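Local coordinates for thioesterase domain protein YiiD (Shewanella oneidensis, PDB 1T82), which is of unestablished function but adopts a hotdog fold as a dimer and probably acts on acyl thioesters, as a thioesterase or acyltransferase, at residues B[11-22]-B[34-44]. Sequence-based numbering, arbitrary orientation.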
HETATM    1  N   MSE B  11       5.437 -19.336 -19.791  1.00 22.98           N
HETATM    2  CA  MSE B  11       6.200 -18.709 -18.712  1.00 21.80           C
HETATM    3  C   MSE B  11       5.774 -19.286 -17.361  1.00 20.57           C
HETATM    4  O   MSE B  11       6.032 -18.681 -16.323  1.00 18.46           O
HETATM    5  CB  MSE B  11       5.971 -17.185 -18.711  1.00 25.81           C
HETATM    6  CG  MSE B  11       6.589 -16.401 -19.889  1.00 28.03           C
HETATM    7 SE   MSE B  11       8.431 -15.815 -19.628  1.00 51.21          SE
HETATM    8  CE  MSE B  11       9.248 -16.573 -21.214  1.00 28.49           C
ATOM      9  N   ASP B  12       5.133 -20.455 -17.378  1.00 20.03           N
ATOM     10  CA  ASP B  12       4.669 -21.090 -16.144  1.00 18.80           C
ATOM     11  C   ASP B  12       5.749 -21.200 -15.074  1.00 17.94           C
ATOM     12  O   ASP B  12       5.501 -20.922 -13.901  1.00 16.05           O
ATOM     13  CB  ASP B  12       4.096 -22.484 -16.423  1.00 23.00           C
ATOM     14  CG  ASP B  12       2.758 -22.435 -17.137  1.00 26.94           C
ATOM     15  OD1 ASP B  12       1.880 -21.650 -16.711  1.00 27.65           O
ATOM     16  OD2 ASP B  12       2.576 -23.193 -18.113  1.00 29.04           O
ATOM     17  N   GLU B  13       6.945 -21.616 -15.477  1.00 17.07           N
ATOM     18  CA  GLU B  13       8.048 -21.762 -14.538  1.00 18.46           C
ATOM     19  C   GLU B  13       8.346 -20.468 -13.782  1.00 16.00           C
ATOM     20  O   GLU B  13       8.419 -20.467 -12.554  1.00 15.81           O
ATOM     21  CB  GLU B  13       9.301 -22.247 -15.274  1.00 19.96           C
ATOM     22  CG  GLU B  13       9.175 -23.662 -15.834  1.00 25.30           C
ATOM     23  CD  GLU B  13       8.272 -23.753 -17.055  1.00 27.31           C
ATOM     24  OE1 GLU B  13       7.857 -24.882 -17.400  1.00 30.82           O
ATOM     25  OE2 GLU B  13       7.986 -22.706 -17.677  1.00 27.33           O
ATOM     26  N   LEU B  14       8.514 -19.369 -14.511  1.00 15.99           N
ATOM     27  CA  LEU B  14       8.806 -18.082 -13.886  1.00 15.55           C
ATOM     28  C   LEU B  14       7.653 -17.542 -13.049  1.00 13.71           C
ATOM     29  O   LEU B  14       7.870 -17.026 -11.956  1.00 12.52           O
ATOM     30  CB  LEU B  14       9.193 -17.041 -14.944  1.00 17.31           C
ATOM     31  CG  LEU B  14      10.633 -17.087 -15.458  1.00 19.87           C
ATOM     32  CD1 LEU B  14      10.811 -16.053 -16.556  1.00 20.88           C
ATOM     33  CD2 LEU B  14      11.598 -16.821 -14.309  1.00 21.42           C
ATOM     34  N   LEU B  15       6.430 -17.657 -13.558  1.00 11.76           N
ATOM     35  CA  LEU B  15       5.271 -17.159 -12.825  1.00 13.35           C
ATOM     36  C   LEU B  15       5.071 -17.906 -11.514  1.00 13.30           C
ATOM     37  O   LEU B  15       4.708 -17.307 -10.502  1.00 13.29           O
ATOM     38  CB  LEU B  15       4.011 -17.254 -13.687  1.00 13.09           C
ATOM     39  CG  LEU B  15       4.026 -16.354 -14.929  1.00 15.38           C
ATOM     40  CD1 LEU B  15       2.828 -16.656 -15.799  1.00 18.52           C
ATOM     41  CD2 LEU B  15       4.043 -14.891 -14.506  1.00 17.21           C
ATOM     42  N   ASN B  16       5.295 -19.215 -11.529  1.00 13.57           N
ATOM     43  CA  ASN B  16       5.155 -19.999 -10.309  1.00 13.07           C
ATOM     44  C   ASN B  16       6.250 -19.597  -9.331  1.00 13.15           C
ATOM     45  O   ASN B  16       6.021 -19.503  -8.127  1.00 10.62           O
ATOM     46  CB  ASN B  16       5.243 -21.497 -10.617  1.00 13.85           C
ATOM     47  CG  ASN B  16       3.933 -22.058 -11.125  1.00 14.82           C
ATOM     48  OD1 ASN B  16       3.862 -22.627 -12.215  1.00 19.28           O
ATOM     49  ND2 ASN B  16       2.882 -21.898 -10.331  1.00 15.86           N
ATOM     50  N   ARG B  17       7.443 -19.354  -9.869  1.00 12.91           N
ATOM     51  CA  ARG B  17       8.593 -18.947  -9.073  1.00 14.24           C
ATOM     52  C   ARG B  17       8.304 -17.599  -8.425  1.00 12.41           C
ATOM     53  O   ARG B  17       8.627 -17.373  -7.261  1.00 12.45           O
ATOM     54  CB  ARG B  17       9.832 -18.821  -9.967  1.00 16.49           C
ATOM     55  CG  ARG B  17      11.106 -18.457  -9.225  1.00 22.26           C
ATOM     56  CD  ARG B  17      11.959 -19.684  -8.955  1.00 25.72           C
ATOM     57  NE  ARG B  17      12.429 -20.298 -10.193  1.00 27.39           N
ATOM     58  CZ  ARG B  17      13.246 -19.707 -11.058  1.00 28.94           C
ATOM     59  NH1 ARG B  17      13.623 -20.343 -12.160  1.00 30.54           N
ATOM     60  NH2 ARG B  17      13.693 -18.480 -10.820  1.00 29.23           N
ATOM     61  N   LEU B  18       7.700 -16.702  -9.195  1.00 11.48           N
ATOM     62  CA  LEU B  18       7.367 -15.376  -8.692  1.00 10.62           C
ATOM     63  C   LEU B  18       6.360 -15.487  -7.550  1.00 10.40           C
ATOM     64  O   LEU B  18       6.537 -14.889  -6.490  1.00  9.80           O
ATOM     65  CB  LEU B  18       6.793 -14.512  -9.823  1.00 10.48           C
ATOM     66  CG  LEU B  18       6.307 -13.111  -9.443  1.00 10.75           C
ATOM     67  CD1 LEU B  18       7.435 -12.332  -8.794  1.00 11.23           C
ATOM     68  CD2 LEU B  18       5.798 -12.383 -10.681  1.00 12.18           C
ATOM     69  N   ARG B  19       5.311 -16.274  -7.768  1.00 11.14           N
ATOM     70  CA  ARG B  19       4.267 -16.467  -6.764  1.00 12.39           C
ATOM     71  C   ARG B  19       4.854 -17.060  -5.473  1.00 11.38           C
ATOM     72  O   ARG B  19       4.544 -16.608  -4.373  1.00 10.20           O
ATOM     73  CB  ARG B  19       3.181 -17.384  -7.340  1.00 13.47           C
ATOM     74  CG  ARG B  19       1.853 -17.378  -6.602  1.00 20.12           C
ATOM     75  CD  ARG B  19       1.830 -18.382  -5.473  1.00 23.82           C
ATOM     76  NE  ARG B  19       2.304 -19.700  -5.887  1.00 27.20           N
ATOM     77  CZ  ARG B  19       1.802 -20.411  -6.893  1.00 25.64           C
ATOM     78  NH1 ARG B  19       2.315 -21.601  -7.180  1.00 27.30           N
ATOM     79  NH2 ARG B  19       0.796 -19.938  -7.615  1.00 28.62           N
ATOM     80  N   GLN B  20       5.711 -18.067  -5.624  1.00 11.23           N
ATOM     81  CA  GLN B  20       6.347 -18.726  -4.490  1.00 12.32           C
ATOM     82  C   GLN B  20       7.264 -17.765  -3.739  1.00 11.53           C
ATOM     83  O   GLN B  20       7.347 -17.801  -2.508  1.00 12.33           O
ATOM     84  CB  GLN B  20       7.148 -19.935  -4.980  1.00 16.03           C
ATOM     85  CG  GLN B  20       7.892 -20.690  -3.894  1.00 22.02           C
ATOM     86  CD  GLN B  20       6.997 -21.075  -2.737  1.00 25.89           C
ATOM     87  OE1 GLN B  20       5.936 -21.672  -2.926  1.00 29.30           O
ATOM     88  NE2 GLN B  20       7.423 -20.741  -1.524  1.00 28.96           N
ATOM     89  N   THR B  21       7.947 -16.905  -4.486  1.00 11.48           N
ATOM     90  CA  THR B  21       8.847 -15.925  -3.890  1.00 11.63           C
ATOM     91  C   THR B  21       8.036 -14.975  -3.017  1.00 10.70           C
ATOM     92  O   THR B  21       8.444 -14.645  -1.906  1.00 10.63           O
ATOM     93  CB  THR B  21       9.581 -15.111  -4.973  1.00 12.07           C
ATOM     94  OG1 THR B  21      10.389 -15.992  -5.767  1.00 13.48           O
ATOM     95  CG2 THR B  21      10.466 -14.046  -4.338  1.00 13.80           C
ATOM     96  N   TRP B  22       6.885 -14.540  -3.521  1.00 10.48           N
ATOM     97  CA  TRP B  22       6.040 -13.632  -2.758  1.00 10.03           C
ATOM     98  C   TRP B  22       5.528 -14.248  -1.463  1.00 10.48           C
ATOM     99  O   TRP B  22       5.761 -13.720  -0.378  1.00 10.52           O
ATOM    100  CB  TRP B  22       4.823 -13.178  -3.573  1.00  8.47           C
ATOM    101  CG  TRP B  22       5.102 -12.194  -4.654  1.00  7.15           C
ATOM    102  CD1 TRP B  22       6.158 -11.336  -4.736  1.00  7.86           C
ATOM    103  CD2 TRP B  22       4.257 -11.903  -5.771  1.00  8.69           C
ATOM    104  NE1 TRP B  22       6.022 -10.521  -5.839  1.00  8.14           N
ATOM    105  CE2 TRP B  22       4.863 -10.850  -6.492  1.00  9.55           C
ATOM    106  CE3 TRP B  22       3.044 -12.430  -6.231  1.00 11.04           C
ATOM    107  CZ2 TRP B  22       4.296 -10.311  -7.651  1.00 10.57           C
ATOM    108  CZ3 TRP B  22       2.479 -11.895  -7.385  1.00 11.08           C
ATOM    109  CH2 TRP B  22       3.108 -10.844  -8.081  1.00 10.95           C
ATOM    110  N   ILE B  34      -2.423 -12.902  -3.243  1.00  8.04           N
ATOM    111  CA  ILE B  34      -2.020 -12.283  -4.501  1.00  8.67           C
ATOM    112  C   ILE B  34      -1.283 -13.310  -5.350  1.00 10.20           C
ATOM    113  O   ILE B  34      -0.408 -14.025  -4.859  1.00 10.75           O
ATOM    114  CB  ILE B  34      -1.100 -11.072  -4.244  1.00  9.27           C
ATOM    115  CG1 ILE B  34      -1.839 -10.060  -3.363  1.00 12.57           C
ATOM    116  CG2 ILE B  34      -0.670 -10.442  -5.564  1.00  8.93           C
ATOM    117  CD1 ILE B  34      -0.994  -8.886  -2.911  1.00 16.51           C
ATOM    118  N   ALA B  35      -1.646 -13.394  -6.624  1.00  8.80           N
ATOM    119  CA  ALA B  35      -1.000 -14.348  -7.507  1.00 10.16           C
ATOM    120  C   ALA B  35      -0.991 -13.871  -8.947  1.00  8.56           C
ATOM    121  O   ALA B  35      -1.904 -13.181  -9.391  1.00  8.29           O
ATOM    122  CB  ALA B  35      -1.695 -15.701  -7.416  1.00 11.72           C
ATOM    123  N   PRO B  36       0.058 -14.234  -9.698  1.00 10.63           N
ATOM    124  CA  PRO B  36       0.178 -13.840 -11.104  1.00 11.08           C
ATOM    125  C   PRO B  36      -0.867 -14.556 -11.953  1.00 12.35           C
ATOM    126  O   PRO B  36      -1.264 -15.683 -11.646  1.00 14.47           O
ATOM    127  CB  PRO B  36       1.596 -14.282 -11.472  1.00 11.60           C
ATOM    128  CG  PRO B  36       2.320 -14.257 -10.165  1.00 13.94           C
ATOM    129  CD  PRO B  36       1.307 -14.851  -9.223  1.00 10.80           C
ATOM    130  N   LEU B  37      -1.315 -13.893 -13.013  1.00 11.49           N
ATOM    131  CA  LEU B  37      -2.296 -14.472 -13.925  1.00 12.91           C
ATOM    132  C   LEU B  37      -1.631 -14.876 -15.235  1.00 13.11           C
ATOM    133  O   LEU B  37      -1.877 -15.963 -15.756  1.00 13.98           O
ATOM    134  CB  LEU B  37      -3.414 -13.469 -14.227  1.00 14.55           C
ATOM    135  CG  LEU B  37      -4.458 -13.192 -13.142  1.00 15.81           C
ATOM    136  CD1 LEU B  37      -5.387 -12.069 -13.590  1.00 17.88           C
ATOM    137  CD2 LEU B  37      -5.249 -14.458 -12.868  1.00 17.50           C
ATOM    138  N   SER B  38      -0.782 -14.001 -15.763  1.00 12.35           N
ATOM    139  CA  SER B  38      -0.120 -14.277 -17.027  1.00 12.46           C
ATOM    140  C   SER B  38       0.997 -13.293 -17.331  1.00 12.07           C
ATOM    141  O   SER B  38       1.047 -12.198 -16.770  1.00 10.29           O
ATOM    142  CB  SER B  38      -1.146 -14.226 -18.159  1.00 12.84           C
ATOM    143  OG  SER B  38      -1.780 -12.954 -18.187  1.00 14.87           O
ATOM    144  N   PHE B  39       1.887 -13.688 -18.232  1.00 12.11           N
ATOM    145  CA  PHE B  39       2.999 -12.839 -18.638  1.00 13.75           C
ATOM    146  C   PHE B  39       3.328 -13.137 -20.094  1.00 15.33           C
ATOM    147  O   PHE B  39       4.014 -14.114 -20.399  1.00 16.24           O
ATOM    148  CB  PHE B  39       4.225 -13.095 -17.755  1.00 13.64           C
ATOM    149  CG  PHE B  39       5.438 -12.289 -18.146  1.00 15.16           C
ATOM    150  CD1 PHE B  39       5.348 -10.913 -18.342  1.00 16.85           C
ATOM    151  CD2 PHE B  39       6.675 -12.906 -18.311  1.00 17.95           C
ATOM    152  CE1 PHE B  39       6.469 -10.165 -18.698  1.00 16.98           C
ATOM    153  CE2 PHE B  39       7.803 -12.169 -18.665  1.00 17.39           C
ATOM    154  CZ  PHE B  39       7.700 -10.795 -18.860  1.00 18.05           C
ATOM    155  N   THR B  40       2.820 -12.298 -20.991  1.00 16.33           N
ATOM    156  CA  THR B  40       3.065 -12.476 -22.418  1.00 19.20           C
ATOM    157  C   THR B  40       3.103 -11.140 -23.143  1.00 18.01           C
ATOM    158  O   THR B  40       2.432 -10.187 -22.745  1.00 15.89           O
ATOM    159  CB  THR B  40       1.978 -13.358 -23.067  1.00 22.21           C
ATOM    160  OG1 THR B  40       2.242 -13.490 -24.469  1.00 25.83           O
ATOM    161  CG2 THR B  40       0.603 -12.741 -22.871  1.00 22.91           C
ATOM    162  N   ASP B  41       3.891 -11.077 -24.212  1.00 17.99           N
ATOM    163  CA  ASP B  41       4.020  -9.857 -25.000  1.00 19.34           C
ATOM    164  C   ASP B  41       4.429  -8.650 -24.168  1.00 16.31           C
ATOM    165  O   ASP B  41       4.011  -7.530 -24.451  1.00 16.38           O
ATOM    166  CB  ASP B  41       2.707  -9.548 -25.719  1.00 23.52           C
ATOM    167  CG  ASP B  41       2.584 -10.273 -27.038  1.00 28.35           C
ATOM    168  OD1 ASP B  41       2.670 -11.521 -27.047  1.00 29.67           O
ATOM    169  OD2 ASP B  41       2.402  -9.590 -28.070  1.00 31.48           O
ATOM    170  N   GLY B  42       5.238  -8.885 -23.140  1.00 13.52           N
ATOM    171  CA  GLY B  42       5.703  -7.798 -22.303  1.00 12.39           C
ATOM    172  C   GLY B  42       4.717  -7.262 -21.284  1.00 10.87           C
ATOM    173  O   GLY B  42       4.975  -6.231 -20.664  1.00 10.88           O
ATOM    174  N   GLU B  43       3.594  -7.949 -21.096  1.00 10.40           N
ATOM    175  CA  GLU B  43       2.598  -7.501 -20.129  1.00  9.41           C
ATOM    176  C   GLU B  43       2.381  -8.514 -19.017  1.00  9.42           C
ATOM    177  O   GLU B  43       2.119  -9.688 -19.275  1.00 10.50           O
ATOM    178  CB  GLU B  43       1.258  -7.225 -20.819  1.00 12.04           C
ATOM    179  CG  GLU B  43       0.193  -6.681 -19.874  1.00 14.05           C
ATOM    180  CD  GLU B  43      -1.111  -6.364 -20.580  1.00 17.54           C
ATOM    181  OE1 GLU B  43      -1.727  -7.295 -21.130  1.00 20.64           O
ATOM    182  OE2 GLU B  43      -1.511  -5.186 -20.581  1.00 20.36           O
ATOM    183  N   LEU B  44       2.505  -8.056 -17.776  1.00  8.69           N
ATOM    184  CA  LEU B  44       2.286  -8.915 -16.619  1.00  7.96           C
ATOM    185  C   LEU B  44       0.915  -8.589 -16.038  1.00  8.48           C
ATOM    186  O   LEU B  44       0.581  -7.421 -15.823  1.00  8.30           O
ATOM    187  CB  LEU B  44       3.364  -8.681 -15.551  1.00  7.74           C
ATOM    188  CG  LEU B  44       3.116  -9.345 -14.190  1.00  9.64           C
ATOM    189  CD1 LEU B  44       3.130 -10.861 -14.353  1.00  7.03           C
ATOM    190  CD2 LEU B  44       4.175  -8.909 -13.181  1.00  8.33           C
TER
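I34 packs its branched aliphatic CG2 obliquely against the indole of W22, 3.9 Å from CZ3; its carbonyl O accepts a hydrogen bond from H23 NE2. A35, small enough for the helix to pass close by, has CB 4.0 Å from R19 CG, the arginine's methylenes, not its charged end, doing the packing. P36 wedges its compact ring among four helical residues: CD lies 3.7 Å from R19 CB, CG meets W22 CZ3 and L18 CD2, and CB meets L15 CD2. Helix segment 12-22 runs nearly antiparallel (162°) to strand 35-40, outermost in the chain's antiparallel sheet, packing by apolar contacts in a hotdog fold whose long helix 62-84 also touches L18 and I34. At L37 and S38, both facing S45, a classic beta bulge interrupts the strand. The forked end of L15 suits two neighbours: CD1 approaches S38 CA, while CD2 lies 3.7 Å from F39 CB. The flat F39 ring, swung toward M11 by a chi1 of 178°, offers its edge to this selenomethionine, whose polarisable SE lies 3.6 Å from F39 CD2 in a Met-aromatic contact. L44, apolar and branched, brings CD1 within 4.1 Å of L15 CD2; an alanine replacing L15 would probably open a gap between P36, F39 and L44.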